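Local coordinates for protein phosphoserine phosphatase (Thermococcus onnurineus, PDB 4AP9) that probably hydrolyses L-phosphoserine to L-serine and phosphate with the help of magnesium, the last step of serine biosynthesis, at residues L154-G159 with D194-L199. Residues are numbered along the deposited sequence; the frame is centred on the assembly and turned at random.
Sequences LAMGDG and DFIKNL
Leu154 and Ile196 meet tip to tip where the C-terminal helix 189-197 packs on the parallel part of the mixed sheet in the Rossmann-like fold of the haloacid dehalogenase superfamily. The evidence is a single close methyl pair, CD2 of Leu154 and CD1 of Ile196, 4.2 Å apart, while the backbones stay well separated: the CA atoms of Leu154 and Ile196 are 10.8 Å from each other. Leu154 and Met156, two residues apart on strand 153-157, both send their CB toward the helix. Leu154 holds CG anti to the backbone N (chi1 163°), beside the carbonyl carbon, and its CD2 branch does the touching. Ile196 answers with its longer branch: chi1 -62° sets CG1 anti to the carbonyl carbon, and chi2 -55° turns CD1 toward the strand. No hydrogen bond or salt bridge crosses the interface; both contacts join apolar side chains, and the three residues are buried. Ile196 also rests on Leu87, Thr90 and Leu91 of helix 82-93, so both helices and the strand meet at this side chain. Met8 of a second subunit packs on Leu154. Beyond Met156 the segment runs on to Gly159, which touches the bound 3-pyridinium-1-ylpropane-1-sulfonate, at the end far from Ile196. The same Ile196 methyl meets a second partner more loosely, for Met156, a selenomethionine, brings its SE to 4.5 Å from CD1 of Ile196.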
loop_
_atom_site.group_PDB
_atom_site.type_symbol
_atom_site.label_atom_id
_atom_site.label_comp_id
_atom_site.label_asym_id
_atom_site.label_seq_id
_atom_site.Cartn_x
_atom_site.Cartn_y
_atom_site.Cartn_z
ATOM N N LEU A 154 3.882 15.397 16.513
ATOM C CA LEU A 154 4.492 16.713 16.607
ATOM C C LEU A 154 5.968 16.469 16.914
ATOM O O LEU A 154 6.288 15.808 17.898
ATOM C CB LEU A 154 3.843 17.502 17.739
ATOM C CG LEU A 154 4.584 18.737 18.253
ATOM C CD1 LEU A 154 4.609 19.834 17.173
ATOM C CD2 LEU A 154 3.910 19.232 19.514
ATOM N N ALA A 155 6.861 16.996 16.082
ATOM C CA ALA A 155 8.288 16.806 16.290
ATOM C C ALA A 155 8.920 18.124 16.678
ATOM O O ALA A 155 8.557 19.177 16.156
ATOM C CB ALA A 155 8.942 16.255 15.042
HETATM N N MSE A 156 9.832 18.055 17.639
HETATM C CA MSE A 156 10.593 19.209 18.079
HETATM C C MSE A 156 12.050 18.803 18.013
HETATM O O MSE A 156 12.412 17.683 18.398
HETATM C CB MSE A 156 10.199 19.586 19.504
HETATM C CG MSE A 156 8.795 20.169 19.605
HETATM SE SE MSE A 156 7.972 19.897 21.348
HETATM C CE MSE A 156 7.484 18.016 21.107
ATOM N N GLY A 157 12.898 19.673 17.490
ATOM C CA GLY A 157 14.308 19.329 17.423
ATOM C C GLY A 157 15.174 20.516 17.075
ATOM O O GLY A 157 14.658 21.604 16.795
ATOM N N ASP A 158 16.486 20.292 17.083
ATOM C CA ASP A 158 17.470 21.319 16.775
ATOM C C ASP A 158 18.599 20.676 15.972
ATOM O O ASP A 158 18.440 19.643 15.328
ATOM C CB ASP A 158 18.212 21.726 18.057
ATOM C CG ASP A 158 19.541 22.416 17.788
ATOM O OD1 ASP A 158 19.511 23.566 17.299
ATOM O OD2 ASP A 158 20.620 21.842 18.070
ATOM N N GLY A 159 19.761 21.308 16.048
ATOM C CA GLY A 159 20.827 21.060 15.112
ATOM C C GLY A 159 21.164 19.652 14.692
ATOM O O GLY A 159 21.709 19.471 13.617
ATOM N N ASP A 194 6.584 27.992 26.183
ATOM C CA ASP A 194 5.488 28.955 26.081
ATOM C C ASP A 194 4.516 28.584 24.977
ATOM O O ASP A 194 3.303 28.714 25.135
ATOM C CB ASP A 194 6.028 30.362 25.849
ATOM C CG ASP A 194 6.631 30.962 27.100
ATOM O OD1 ASP A 194 6.345 30.443 28.204
ATOM O OD2 ASP A 194 7.390 31.947 26.979
ATOM N N PHE A 195 5.055 28.117 23.858
ATOM C CA PHE A 195 4.223 27.669 22.758
ATOM C C PHE A 195 3.347 26.485 23.170
ATOM O O PHE A 195 2.140 26.470 22.945
ATOM C CB PHE A 195 5.083 27.304 21.546
ATOM C CG PHE A 195 4.282 26.854 20.359
ATOM C CD1 PHE A 195 3.809 27.772 19.437
ATOM C CD2 PHE A 195 3.982 25.514 20.177
ATOM C CE1 PHE A 195 3.061 27.356 18.353
ATOM C CE2 PHE A 195 3.234 25.094 19.092
ATOM C CZ PHE A 195 2.780 26.014 18.182
ATOM N N ILE A 196 3.954 25.476 23.774
ATOM C CA ILE A 196 3.192 24.315 24.186
ATOM C C ILE A 196 2.160 24.686 25.248
ATOM O O ILE A 196 1.066 24.124 25.277
ATOM C CB ILE A 196 4.110 23.190 24.693
ATOM C CG1 ILE A 196 5.036 22.738 23.567
ATOM C CG2 ILE A 196 3.288 22.024 25.212
ATOM C CD1 ILE A 196 4.311 22.322 22.301
ATOM N N LYS A 197 2.499 25.647 26.102
ATOM C CA LYS A 197 1.574 26.062 27.156
ATOM C C LYS A 197 0.331 26.713 26.549
ATOM O O LYS A 197 -0.748 26.680 27.139
ATOM C CB LYS A 197 2.255 27.006 28.157
ATOM C CG LYS A 197 2.919 26.289 29.324
ATOM C CD LYS A 197 3.370 27.258 30.418
ATOM C CE LYS A 197 4.678 27.948 30.071
ATOM N NZ LYS A 197 5.350 28.483 31.311
ATOM N N ASN A 198 0.491 27.282 25.358
ATOM C CA ASN A 198 -0.628 27.888 24.631
ATOM C C ASN A 198 -1.570 26.898 23.947
ATOM O O ASN A 198 -2.590 27.309 23.396
ATOM C CB ASN A 198 -0.109 28.851 23.573
ATOM C CG ASN A 198 -0.081 30.280 24.045
ATOM O OD1 ASN A 198 -0.721 30.635 25.040
ATOM N ND2 ASN A 198 0.649 31.123 23.321
ATOM N N LEU A 199 -1.237 25.610 23.955
ATOM C CA LEU A 199 -2.075 24.628 23.267
ATOM C C LEU A 199 -3.423 24.346 23.944
ATOM O O LEU A 199 -3.551 24.375 25.175
ATOM C CB LEU A 199 -1.321 23.315 23.027
ATOM C CG LEU A 199 -0.088 23.364 22.125
ATOM C CD1 LEU A 199 0.550 21.985 22.071
ATOM C CD2 LEU A 199 -0.435 23.846 20.724
#